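Local structure of uncharacterized protein (Trypanosoma congolense, 4E40) at residues G3-V7 and V185-V191; L9-V15 and Y154-A159; G121-A126 and N204-V209; A172-A176 and I198-D203. The protein probably serves at the trypanosome cell surface as the receptor that binds haptoglobin-hemoglobin for nutrient uptake, this chain being its elongated helical-bundle part. One frame throughout, in Å; residues are numbered along the deposited sequence. Where two conformers were deposited one is given.

Contact 1: residues G3-V7 and V185-V191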
loop_
_atom_site.group_PDB
_atom_site.type_symbol
_atom_site.label_atom_id
_atom_site.label_comp_id
_atom_site.label_asym_id
_atom_site.label_seq_id
_atom_site.Cartn_x
_atom_site.Cartn_y
_atom_site.Cartn_z
ATOM N N GLY A 3 -6.051 13.860 31.457
ATOM C CA GLY A 3 -7.100 13.630 32.495
ATOM C C GLY A 3 -7.765 12.248 32.417
ATOM O O GLY A 3 -7.676 11.540 31.388
ATOM N N GLU A 4 -8.423 11.857 33.504
ATOM C CA GLU A 4 -9.086 10.548 33.613
ATOM C C GLU A 4 -10.522 10.566 33.081
ATOM O O GLU A 4 -11.188 11.611 33.064
ATOM C CB GLU A 4 -9.083 10.060 35.090
ATOM C CG GLU A 4 -7.695 9.846 35.685
ATOM C CD GLU A 4 -6.781 8.980 34.814
ATOM O OE1 GLU A 4 -5.683 9.451 34.468
ATOM O OE2 GLU A 4 -7.135 7.825 34.470
ATOM N N ILE A 5 -11.024 9.392 32.654
ATOM C CA ILE A 5 -12.417 9.224 32.329
ATOM C C ILE A 5 -13.219 9.526 33.633
ATOM O O ILE A 5 -12.851 9.032 34.731
ATOM C CB ILE A 5 -12.658 7.766 31.860
ATOM C CG1 ILE A 5 -11.952 7.564 30.493
ATOM C CG2 ILE A 5 -14.145 7.491 31.670
ATOM C CD1 ILE A 5 -11.620 6.097 30.153
ATOM N N LYS A 6 -14.310 10.281 33.490
ATOM C CA LYS A 6 -15.079 10.736 34.682
ATOM C C LYS A 6 -16.327 9.930 34.918
ATOM O O LYS A 6 -16.734 9.748 36.041
ATOM C CB LYS A 6 -15.348 12.244 34.608
ATOM C CG LYS A 6 -14.051 13.020 34.892
ATOM C CD LYS A 6 -14.237 14.518 35.101
ATOM C CE LYS A 6 -12.898 15.212 35.354
ATOM N NZ LYS A 6 -12.055 15.309 34.127
ATOM N N VAL A 7 -16.886 9.363 33.849
ATOM C CA VAL A 7 -18.051 8.501 33.945
ATOM C C VAL A 7 -17.717 7.246 34.797
ATOM O O VAL A 7 -16.610 6.735 34.723
ATOM C CB VAL A 7 -18.592 8.202 32.519
ATOM C CG1 VAL A 7 -18.296 9.406 31.627
ATOM C CG2 VAL A 7 -17.931 6.989 31.873
ATOM N N VAL A 185 -18.677 6.240 28.078
ATOM C CA VAL A 185 -17.220 6.269 27.910
ATOM C C VAL A 185 -16.822 6.777 26.528
ATOM O O VAL A 185 -15.882 7.563 26.379
ATOM C CB VAL A 185 -16.576 4.852 28.180
ATOM C CG1 VAL A 185 -15.102 4.783 27.743
ATOM C CG2 VAL A 185 -16.745 4.431 29.666
ATOM N N LYS A 186 -17.571 6.330 25.506
ATOM C CA LYS A 186 -17.289 6.733 24.117
ATOM C C LYS A 186 -17.283 8.266 23.999
ATOM O O LYS A 186 -16.459 8.830 23.252
ATOM C CB LYS A 186 -18.383 6.160 23.235
ATOM C CG LYS A 186 -18.249 6.574 21.765
ATOM C CD LYS A 186 -19.275 5.854 20.911
ATOM C CE LYS A 186 -19.232 6.437 19.522
ATOM N NZ LYS A 186 -20.435 5.975 18.750
ATOM N N GLU A 187 -18.208 8.921 24.728
ATOM C CA GLU A 187 -18.388 10.373 24.647
ATOM C C GLU A 187 -17.640 11.162 25.715
ATOM O O GLU A 187 -17.672 12.392 25.703
ATOM C CB GLU A 187 -19.889 10.716 24.735
ATOM C CG GLU A 187 -20.765 10.089 23.673
ATOM C CD GLU A 187 -20.309 10.447 22.282
ATOM O OE1 GLU A 187 -20.383 9.598 21.366
ATOM O OE2 GLU A 187 -19.885 11.607 22.106
ATOM N N ASP A 188 -16.944 10.486 26.637
ATOM C CA ASP A 188 -16.243 11.190 27.719
ATOM C C ASP A 188 -15.086 12.042 27.149
ATOM O O ASP A 188 -14.319 11.570 26.317
ATOM C CB ASP A 188 -15.715 10.169 28.720
ATOM C CG ASP A 188 -15.039 10.819 29.928
ATOM O OD1 ASP A 188 -13.907 11.378 29.800
ATOM O OD2 ASP A 188 -15.684 10.737 30.991
ATOM N N ASN A 189 -14.947 13.290 27.590
ATOM C CA ASN A 189 -13.935 14.167 27.031
ATOM C C ASN A 189 -12.508 13.761 27.164
ATOM O O ASN A 189 -11.692 14.182 26.354
ATOM C CB ASN A 189 -14.060 15.526 27.728
ATOM C CG ASN A 189 -15.171 16.341 27.175
ATOM O OD1 ASN A 189 -15.919 15.881 26.313
ATOM N ND2 ASN A 189 -15.274 17.583 27.638
ATOM N N ALA A 190 -12.182 12.885 28.111
ATOM C CA ALA A 190 -10.814 12.431 28.242
ATOM C C ALA A 190 -10.387 11.532 27.117
ATOM O O ALA A 190 -9.200 11.336 26.918
ATOM C CB ALA A 190 -10.640 11.696 29.573
ATOM N N VAL A 191 -11.352 10.985 26.396
ATOM C CA VAL A 191 -11.038 9.946 25.394
ATOM C C VAL A 191 -11.802 10.079 24.092
ATOM O O VAL A 191 -11.451 9.396 23.126
ATOM C CB VAL A 191 -11.263 8.513 25.967
ATOM C CG1 VAL A 191 -10.121 8.112 26.923
ATOM C CG2 VAL A 191 -12.635 8.418 26.664
HETATM O O HOH W 1 -13.029 13.073 31.688
#
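I5, D188 and V7 bury the most surface here. D188 sits in the turn after helix 183-187, and its carboxylate faces the irregular N-terminal segment. D188 OD2 accepts a hydrogen bond from K6 N at 2.9 Å and a weak one from V7 N at 3.4 Å. D188 OD1 accepts from A190 N at 2.8 Å, which makes an Asx turn. A water adds a bridge, donating to D188 OD1 and E4 O at 2.7 Å each. I5 runs past A190 to the start of helix 192-246, with I5 CG1 4.0 Å from V191 CG2. It also rests on K139 and V140 of helix 82-147. V7 packs on V185 of helix 183-187, V7 CG2 lying 3.6 Å from V185 CG2. The E4 carboxylate pairs with R146 in a salt bridge and with N142 in a hydrogen bond, both on helix 82-147. One aspartate thus shapes its own turn and bonds to the backbone of K6 and V7, while I5 and V7 pack against V185, A190 and V191.

Contact 2: residues L9-V15 and Y154-A159; sequences LEDSDDV and YVKEAA. Unlike the reference sequence in segment 9-15: E10 (reference Lys), S12 (reference Ala), D14 (reference Glu). Unlike the reference sequence in segment 154-159: E157 (reference Lys).
This is the start of a helix, with an N-cap, packed against the short helix 153-160 near one end of the long helical bundle. Residues 9-11 are loop; helix begins at S12. Segment 154-159 is helical throughout. S12 lies nearest V155 (CA-CA 5.1 Å) and V15 nearest A159 (CA-CA 6.2 Å). No direct hydrogen bond crosses between the segments.

L9 is extended (phi/psi -74/130). L9 O lies 3.6 Å from V155 CG2, and the L9 side chain reaches L143 of helix 82-147. E10 C and D11 N each lie 3.5 Å from the same V155 CG2, so this methyl packs against the loop backbone. D11 is the N-cap, with chi1 p. D11 OD2 accepts from D14 N at 2.9 Å, and D14 OD2 in turn accepts from E10 N at 3.3 Å. S12 (chi1 m) places OG 3.4 Å from Y154 CB. The CA-to-CB bond of V15 (chi1 t) points toward helix 153-160. V15 CG2 is 3.8 Å from V155 CG1 (V155 chi1 t), V15 CB 3.6 Å from A158 CB and V15 CG1 4.2 Å from A159 CB. V15, V155 and A159 also touch helix 82-147. At the outer edge a water joins the segments, 2.7 Å from S12 OG and donating to Y154 O at 2.8 Å.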
loop_
_atom_site.group_PDB
_atom_site.type_symbol
_atom_site.label_atom_id
_atom_site.label_comp_id
_atom_site.label_asym_id
_atom_site.label_seq_id
_atom_site.Cartn_x
_atom_site.Cartn_y
_atom_site.Cartn_z
ATOM N N LEU A 9 -18.437 3.249 36.022
ATOM C CA LEU A 9 -19.118 2.053 35.464
ATOM C C LEU A 9 -20.236 1.726 36.468
ATOM O O LEU A 9 -19.995 1.677 37.689
ATOM C CB LEU A 9 -18.111 0.903 35.276
ATOM C CG LEU A 9 -16.961 1.206 34.268
ATOM C CD1 LEU A 9 -15.815 0.218 34.326
ATOM C CD2 LEU A 9 -17.524 1.255 32.852
ATOM N N GLU A 10 -21.443 1.545 35.954
ATOM C CA GLU A 10 -22.651 1.605 36.793
ATOM C C GLU A 10 -23.144 0.214 37.186
ATOM O O GLU A 10 -23.933 0.062 38.123
ATOM C CB GLU A 10 -23.726 2.329 35.972
ATOM C CG GLU A 10 -24.977 2.709 36.690
ATOM C CD GLU A 10 -26.067 3.304 35.772
ATOM O OE1 GLU A 10 -25.896 3.384 34.542
ATOM O OE2 GLU A 10 -27.119 3.722 36.296
ATOM N N ASP A 11 -22.753 -0.801 36.413
ATOM C CA ASP A 11 -23.306 -2.132 36.638
ATOM C C ASP A 11 -22.377 -3.200 36.052
ATOM O O ASP A 11 -21.381 -2.858 35.421
ATOM C CB ASP A 11 -24.723 -2.263 36.082
ATOM C CG ASP A 11 -24.825 -1.823 34.637
ATOM O OD1 ASP A 11 -25.818 -1.052 34.330
ATOM O OD2 ASP A 11 -24.078 -2.355 33.821
ATOM N N SER A 12 -22.693 -4.460 36.300
ATOM C CA SER A 12 -21.835 -5.578 35.828
ATOM C C SER A 12 -21.640 -5.557 34.332
ATOM O O SER A 12 -20.529 -5.816 33.838
ATOM C CB SER A 12 -22.481 -6.934 36.167
ATOM O OG SER A 12 -22.704 -7.002 37.586
ATOM N N ASP A 13 -22.723 -5.321 33.580
ATOM C CA ASP A 13 -22.601 -5.282 32.101
ATOM C C ASP A 13 -21.689 -4.133 31.624
ATOM O O ASP A 13 -20.927 -4.346 30.655
ATOM C CB ASP A 13 -23.990 -5.173 31.470
ATOM C CG ASP A 13 -24.742 -6.448 31.497
ATOM O OD1 ASP A 13 -24.150 -7.574 31.554
ATOM O OD2 ASP A 13 -26.006 -6.401 31.345
ATOM N N ASP A 14 -21.696 -2.970 32.279
ATOM C CA ASP A 14 -20.788 -1.895 31.879
ATOM C C ASP A 14 -19.353 -2.324 32.139
ATOM O O ASP A 14 -18.467 -2.044 31.332
ATOM C CB ASP A 14 -20.994 -0.580 32.609
ATOM C CG ASP A 14 -22.246 0.184 32.156
ATOM O OD1 ASP A 14 -22.859 -0.138 31.148
ATOM O OD2 ASP A 14 -22.557 1.135 32.897
ATOM N N VAL A 15 -19.129 -3.001 33.280
ATOM C CA VAL A 15 -17.760 -3.457 33.573
ATOM C C VAL A 15 -17.291 -4.469 32.513
ATOM O O VAL A 15 -16.159 -4.338 32.006
ATOM C CB VAL A 15 -17.633 -4.054 35.011
ATOM C CG1 VAL A 15 -16.182 -4.526 35.154
ATOM C CG2 VAL A 15 -17.902 -2.969 36.036
ATOM N N TYR A 154 -21.720 -5.397 42.824
ATOM C CA TYR A 154 -21.771 -6.087 41.526
ATOM C C TYR A 154 -20.672 -5.495 40.588
ATOM O O TYR A 154 -20.034 -6.221 39.855
ATOM C CB TYR A 154 -23.144 -5.964 40.824
ATOM C CG TYR A 154 -24.285 -6.462 41.664
ATOM C CD1 TYR A 154 -24.485 -7.828 41.816
ATOM C CD2 TYR A 154 -25.110 -5.576 42.316
ATOM C CE1 TYR A 154 -25.504 -8.322 42.641
ATOM C CE2 TYR A 154 -26.147 -6.041 43.148
ATOM C CZ TYR A 154 -26.334 -7.414 43.286
ATOM O OH TYR A 154 -27.324 -7.902 44.101
ATOM N N VAL A 155 -20.526 -4.187 40.620
ATOM C CA VAL A 155 -19.450 -3.518 39.864
ATOM C C VAL A 155 -18.093 -4.004 40.353
ATOM O O VAL A 155 -17.242 -4.412 39.557
ATOM C CB VAL A 155 -19.555 -1.992 39.950
ATOM C CG1 VAL A 155 -18.312 -1.304 39.424
ATOM C CG2 VAL A 155 -20.795 -1.491 39.202
ATOM N N LYS A 156 -17.924 -4.005 41.689
ATOM C CA LYS A 156 -16.610 -4.385 42.244
ATOM C C LYS A 156 -16.254 -5.837 41.869
ATOM O O LYS A 156 -15.144 -6.114 41.466
ATOM C CB LYS A 156 -16.616 -4.216 43.787
ATOM C CG LYS A 156 -15.386 -4.861 44.409
ATOM C CD LYS A 156 -15.572 -4.955 45.923
ATOM C CE LYS A 156 -14.987 -3.729 46.594
ATOM N NZ LYS A 156 -14.281 -4.119 47.867
ATOM N N GLU A 157 -17.204 -6.750 42.018
ATOM C CA GLU A 157 -17.065 -8.116 41.674
ATOM C C GLU A 157 -16.723 -8.302 40.203
ATOM O O GLU A 157 -15.779 -9.017 39.831
ATOM C CB GLU A 157 -18.313 -8.921 42.094
ATOM C CG GLU A 157 -18.224 -10.397 41.736
ATOM C CD GLU A 157 -16.959 -11.054 42.288
ATOM O OE1 GLU A 157 -16.391 -11.966 41.616
ATOM O OE2 GLU A 157 -16.518 -10.645 43.393
ATOM N N ALA A 158 -17.497 -7.657 39.330
ATOM C CA ALA A 158 -17.170 -7.766 37.929
ATOM C C ALA A 158 -15.762 -7.246 37.615
ATOM O O ALA A 158 -15.104 -7.773 36.704
ATOM C CB ALA A 158 -18.200 -6.959 37.112
ATOM N N ALA A 159 -15.357 -6.157 38.259
ATOM C CA ALA A 159 -14.035 -5.568 37.993
ATOM C C ALA A 159 -12.913 -6.544 38.446
ATOM O O ALA A 159 -11.873 -6.678 37.760
ATOM C CB ALA A 159 -13.903 -4.225 38.683
HETATM O O HOH W 2 -21.191 -8.652 39.058
#

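Contact 3: residues G121-A126 and N204-V209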
loop_
_atom_site.group_PDB
_atom_site.type_symbol
_atom_site.label_atom_id
_atom_site.label_comp_id
_atom_site.label_asym_id
_atom_site.label_seq_id
_atom_site.Cartn_x
_atom_site.Cartn_y
_atom_site.Cartn_z
ATOM N N GLY A 121 2.172 7.557 3.835
ATOM C CA GLY A 121 0.937 7.986 4.553
ATOM C C GLY A 121 0.437 6.866 5.447
ATOM O O GLY A 121 0.025 7.128 6.582
ATOM N N ALA A 122 0.451 5.626 4.983
ATOM C CA ALA A 122 -0.066 4.494 5.724
ATOM C C ALA A 122 0.777 4.326 6.966
ATOM O O ALA A 122 0.249 3.979 8.063
ATOM C CB ALA A 122 0.047 3.246 4.862
ATOM N N THR A 123 2.073 4.490 6.827
ATOM C CA THR A 123 2.978 4.398 7.986
ATOM C C THR A 123 2.564 5.376 9.085
ATOM O O THR A 123 2.546 5.000 10.264
ATOM C CB THR A 123 4.465 4.553 7.565
ATOM O OG1 THR A 123 4.751 3.502 6.645
ATOM C CG2 THR A 123 5.360 4.475 8.772
ATOM N N GLU A 124 2.199 6.618 8.680
ATOM C CA GLU A 124 1.772 7.609 9.635
ATOM C C GLU A 124 0.435 7.243 10.241
ATOM O O GLU A 124 0.263 7.435 11.450
ATOM C CB GLU A 124 1.673 9.023 8.997
ATOM C CG GLU A 124 3.026 9.591 8.606
ATOM C CD GLU A 124 4.040 9.559 9.731
ATOM O OE1 GLU A 124 3.663 10.001 10.853
ATOM O OE2 GLU A 124 5.153 8.971 9.501
ATOM N N HIS A 125 -0.478 6.677 9.433
ATOM C CA HIS A 125 -1.748 6.219 10.066
ATOM C C HIS A 125 -1.519 5.120 11.083
ATOM O O HIS A 125 -2.191 5.094 12.151
ATOM C CB HIS A 125 -2.756 5.753 8.996
ATOM C CG HIS A 125 -3.249 6.890 8.105
ATOM N ND1 HIS A 125 -3.763 8.013 8.621
ATOM C CD2 HIS A 125 -3.293 7.037 6.725
ATOM C CE1 HIS A 125 -4.075 8.877 7.612
ATOM N NE2 HIS A 125 -3.829 8.273 6.475
ATOM N N ALA A 126 -0.596 4.212 10.806
ATOM C CA ALA A 126 -0.388 3.112 11.751
ATOM C C ALA A 126 0.227 3.638 13.050
ATOM O O ALA A 126 -0.178 3.178 14.145
ATOM C CB ALA A 126 0.535 2.058 11.118
ATOM N N ASN A 204 -8.262 4.682 7.355
ATOM C CA ASN A 204 -7.362 5.295 6.322
ATOM C C ASN A 204 -6.208 4.348 6.007
ATOM O O ASN A 204 -5.811 4.225 4.848
ATOM C CB ASN A 204 -6.879 6.679 6.756
ATOM C CG ASN A 204 -7.981 7.730 6.610
ATOM O OD1 ASN A 204 -8.826 7.593 5.728
ATOM N ND2 ASN A 204 -7.936 8.786 7.408
ATOM N N LEU A 205 -5.668 3.700 7.038
ATOM C CA LEU A 205 -4.598 2.702 6.892
ATOM C C LEU A 205 -5.060 1.561 5.987
ATOM O O LEU A 205 -4.346 1.190 5.059
ATOM C CB LEU A 205 -4.185 2.235 8.297
ATOM C CG LEU A 205 -3.192 1.084 8.387
ATOM C CD1 LEU A 205 -1.883 1.352 7.570
ATOM C CD2 LEU A 205 -2.880 0.813 9.836
ATOM N N ASP A 206 -6.243 1.009 6.275
ATOM C CA ASP A 206 -6.794 -0.117 5.522
ATOM C C ASP A 206 -6.954 0.316 4.056
ATOM O O ASP A 206 -6.503 -0.430 3.147
ATOM C CB ASP A 206 -8.146 -0.470 6.162
ATOM C CG ASP A 206 -8.698 -1.777 5.726
ATOM O OD1 ASP A 206 -8.043 -2.556 5.012
ATOM O OD2 ASP A 206 -9.823 -2.095 6.238
ATOM N N LYS A 207 -7.526 1.496 3.823
ATOM C CA LYS A 207 -7.726 2.032 2.460
ATOM C C LYS A 207 -6.401 2.189 1.735
ATOM O O LYS A 207 -6.281 1.826 0.536
ATOM C CB LYS A 207 -8.433 3.357 2.518
ATOM C CG LYS A 207 -9.924 3.182 2.757
ATOM C CD LYS A 207 -10.540 4.567 2.948
ATOM C CE LYS A 207 -12.046 4.561 2.724
ATOM N NZ LYS A 207 -12.762 3.811 3.788
ATOM N N ASP A 208 -5.411 2.709 2.445
ATOM C CA ASP A 208 -4.097 2.998 1.818
ATOM C C ASP A 208 -3.406 1.718 1.389
ATOM O O ASP A 208 -2.783 1.697 0.308
ATOM C CB ASP A 208 -3.178 3.799 2.749
ATOM C CG ASP A 208 -3.578 5.286 2.834
ATOM O OD1 ASP A 208 -4.414 5.769 2.040
ATOM O OD2 ASP A 208 -3.088 5.987 3.740
ATOM N N VAL A 209 -3.506 0.665 2.195
ATOM C CA VAL A 209 -2.824 -0.579 1.886
ATOM C C VAL A 209 -3.566 -1.242 0.725
ATOM O O VAL A 209 -2.907 -1.791 -0.162
ATOM C CB VAL A 209 -2.614 -1.484 3.127
ATOM C CG1 VAL A 209 -2.060 -2.823 2.697
ATOM C CG2 VAL A 209 -1.725 -0.781 4.172
#
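Two long helices of the bundle, 82-147 and 192-246, meet here nearly antiparallel. Their local axes come within 8.7 Å at 154°. H125 has the largest buried area. With chi1 m and chi2 -53° its ring meets N204 with a face and D208 with its edge. N204 CB is 3.5 Å from the centroid of the H125 ring and 12° off the normal, a CH-pi contact. D208, also chi1 m, brings OD2 within 3.2 Å of H125 CD2, a contact to a ring carbon and not a hydrogen bond. L205 adopts the t, p rotamer, which brings its end nearer helix 82-147. L205 CD1 then lies 3.4 Å from A122 O and 3.8 Å from A122 CB, while L205 CD2 lies 3.9 Å from A126 CB. The small alanines are consistent with the close approach; the CA atoms of A122 and L205 lie 5.0 Å apart. L36 of helix 28-73 touches A122, and L35 touches L205. The V209 side chain is about 8 Å from that of R42, a heme b-binding residue; no heme is bound here. The crossing combines apolar packing of A122, A126 and L205 with contacts round the partly exposed H125, without a hydrogen bond.

Contact 4: residues A172-A176 and I198-D203; sequences AKSLA and ILTSLD
Helix 172-180 begins by packing antiparallel on helix 192-246. Both segments are regular helix. The local axes come within 9.9 Å at 165° (signed -165°), and A172 sits nearest L199, CA-CA 5.5 Å. Most contacts are apolar. L175 (chi1 t, chi2 p) points across, its CD2 3.6 Å from I198 CG2 and 4.0 Å from L199 CD2. CA-to-CB of L199 (m, t) points sideways, and its end comes nearer helix 172-180. L199 CD2 lies 4.2 Å from A172 CB, and L199 CD1 4.1 Å from A176 CB. A172 CB also meets L202 CB at 4.0 Å. Polar atoms make van der Waals contacts only: L199 CD2 lies 3.5 Å from A172 O, and D203 (chi1 m) places OD1 3.5 Å from A172 CB. No hydrogen bond crosses. The arrangement is that of a short helix laid on a helical bundle. L175 continues inward to L21 and L25 of helix 12-26 and V28 of helix 28-73. I198 and L202 also rest on helix 82-147.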
loop_
_atom_site.group_PDB
_atom_site.type_symbol
_atom_site.label_atom_id
_atom_site.label_comp_id
_atom_site.label_asym_id
_atom_site.label_seq_id
_atom_site.Cartn_x
_atom_site.Cartn_y
_atom_site.Cartn_z
ATOM N N ALA A 172 -11.275 -2.029 12.961
ATOM C CA ALA A 172 -12.061 -0.801 13.227
ATOM C C ALA A 172 -13.531 -1.164 13.489
ATOM O O ALA A 172 -14.168 -0.532 14.333
ATOM C CB ALA A 172 -11.940 0.202 12.028
ATOM N N LYS A 173 -14.059 -2.145 12.800
ATOM C CA LYS A 173 -15.426 -2.571 13.014
ATOM C C LYS A 173 -15.644 -3.120 14.402
ATOM O O LYS A 173 -16.620 -2.729 15.083
ATOM C CB LYS A 173 -15.759 -3.633 11.948
ATOM C CG LYS A 173 -17.182 -4.151 12.085
ATOM C CD LYS A 173 -17.444 -5.233 11.009
ATOM C CE LYS A 173 -18.891 -5.736 11.100
ATOM N NZ LYS A 173 -19.114 -6.749 10.010
ATOM N N SER A 174 -14.748 -4.001 14.867
ATOM C CA SER A 174 -14.998 -4.543 16.192
ATOM C C SER A 174 -14.755 -3.508 17.302
ATOM O O SER A 174 -15.471 -3.504 18.304
ATOM C CB SER A 174 -14.137 -5.831 16.455
ATOM O OG SER A 174 -12.752 -5.446 16.611
ATOM N N LEU A 175 -13.827 -2.567 17.097
ATOM C CA LEU A 175 -13.594 -1.578 18.113
ATOM C C LEU A 175 -14.821 -0.648 18.191
ATOM O O LEU A 175 -15.215 -0.282 19.279
ATOM C CB LEU A 175 -12.306 -0.823 17.792
ATOM C CG LEU A 175 -12.027 0.346 18.743
ATOM C CD1 LEU A 175 -11.900 -0.103 20.223
ATOM C CD2 LEU A 175 -10.745 1.047 18.276
ATOM N N ALA A 176 -15.313 -0.250 16.998
ATOM C CA ALA A 176 -16.519 0.619 17.034
ATOM C C ALA A 176 -17.679 -0.068 17.735
ATOM O O ALA A 176 -18.402 0.601 18.512
ATOM C CB ALA A 176 -16.883 1.008 15.599
ATOM N N ILE A 198 -8.672 6.858 16.399
ATOM C CA ILE A 198 -8.206 5.487 16.129
ATOM C C ILE A 198 -8.990 4.932 14.961
ATOM O O ILE A 198 -8.422 4.311 14.113
ATOM C CB ILE A 198 -8.419 4.531 17.344
ATOM C CG1 ILE A 198 -7.565 5.002 18.526
ATOM C CG2 ILE A 198 -8.062 3.088 16.934
ATOM C CD1 ILE A 198 -8.062 4.397 19.863
ATOM N N LEU A 199 -10.326 5.112 14.969
ATOM C CA LEU A 199 -11.207 4.565 13.967
ATOM C C LEU A 199 -10.863 5.208 12.594
ATOM O O LEU A 199 -10.713 4.459 11.632
ATOM C CB LEU A 199 -12.680 4.826 14.323
ATOM C CG LEU A 199 -13.207 4.112 15.580
ATOM C CD1 LEU A 199 -14.693 4.487 15.790
ATOM C CD2 LEU A 199 -13.080 2.586 15.352
ATOM N N THR A 200 -10.672 6.528 12.579
ATOM C CA THR A 200 -10.273 7.199 11.315
ATOM C C THR A 200 -8.907 6.733 10.839
ATOM O O THR A 200 -8.729 6.436 9.620
ATOM C CB THR A 200 -10.416 8.714 11.412
ATOM O OG1 THR A 200 -9.715 9.228 12.528
ATOM C CG2 THR A 200 -11.797 9.081 11.607
ATOM N N SER A 201 -7.957 6.626 11.750
ATOM C CA SER A 201 -6.586 6.182 11.355
ATOM C C SER A 201 -6.606 4.748 10.848
ATOM O O SER A 201 -5.998 4.458 9.791
ATOM C CB SER A 201 -5.604 6.284 12.506
ATOM O OG SER A 201 -5.389 7.655 12.862
ATOM N N LEU A 202 -7.321 3.836 11.522
ATOM C CA LEU A 202 -7.382 2.457 11.032
ATOM C C LEU A 202 -8.099 2.357 9.680
ATOM O O LEU A 202 -7.671 1.559 8.833
ATOM C CB LEU A 202 -8.142 1.555 12.011
ATOM C CG LEU A 202 -7.345 1.247 13.278
ATOM C CD1 LEU A 202 -8.251 0.492 14.279
ATOM C CD2 LEU A 202 -6.063 0.454 13.011
ATOM N N ASP A 203 -9.165 3.126 9.483
ATOM C CA ASP A 203 -9.892 3.056 8.203
ATOM C C ASP A 203 -9.064 3.683 7.044
ATOM O O ASP A 203 -9.089 3.201 5.910
ATOM C CB ASP A 203 -11.329 3.585 8.347
ATOM C CG ASP A 203 -12.260 2.606 9.156
ATOM O OD1 ASP A 203 -12.375 1.394 8.778
ATOM O OD2 ASP A 203 -12.907 3.026 10.174
#

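All four contacts are partly buried, but contacts 1 and 2 each include two exposed residues among those touching, and contacts 3 and 4 none. The centre of contact 3 is about 8 Å from the centre of the chain, that of contact 2 about 42 Å. Contacts 3 and 4 share helix 192-246 and touch, H125 CB lying 3.6 Å from S201 O. Both are antiparallel helix pairs, but contact 3 joins two long helices and contact 4 adds a short one. Contacts 1 and 2 use adjoining N-terminal segments. There loop backbone takes part and water bridges appear. Contact 1 alone has direct hydrogen bonds between its segments. Helix 82-147 supplies half of contact 3 and borders the other three.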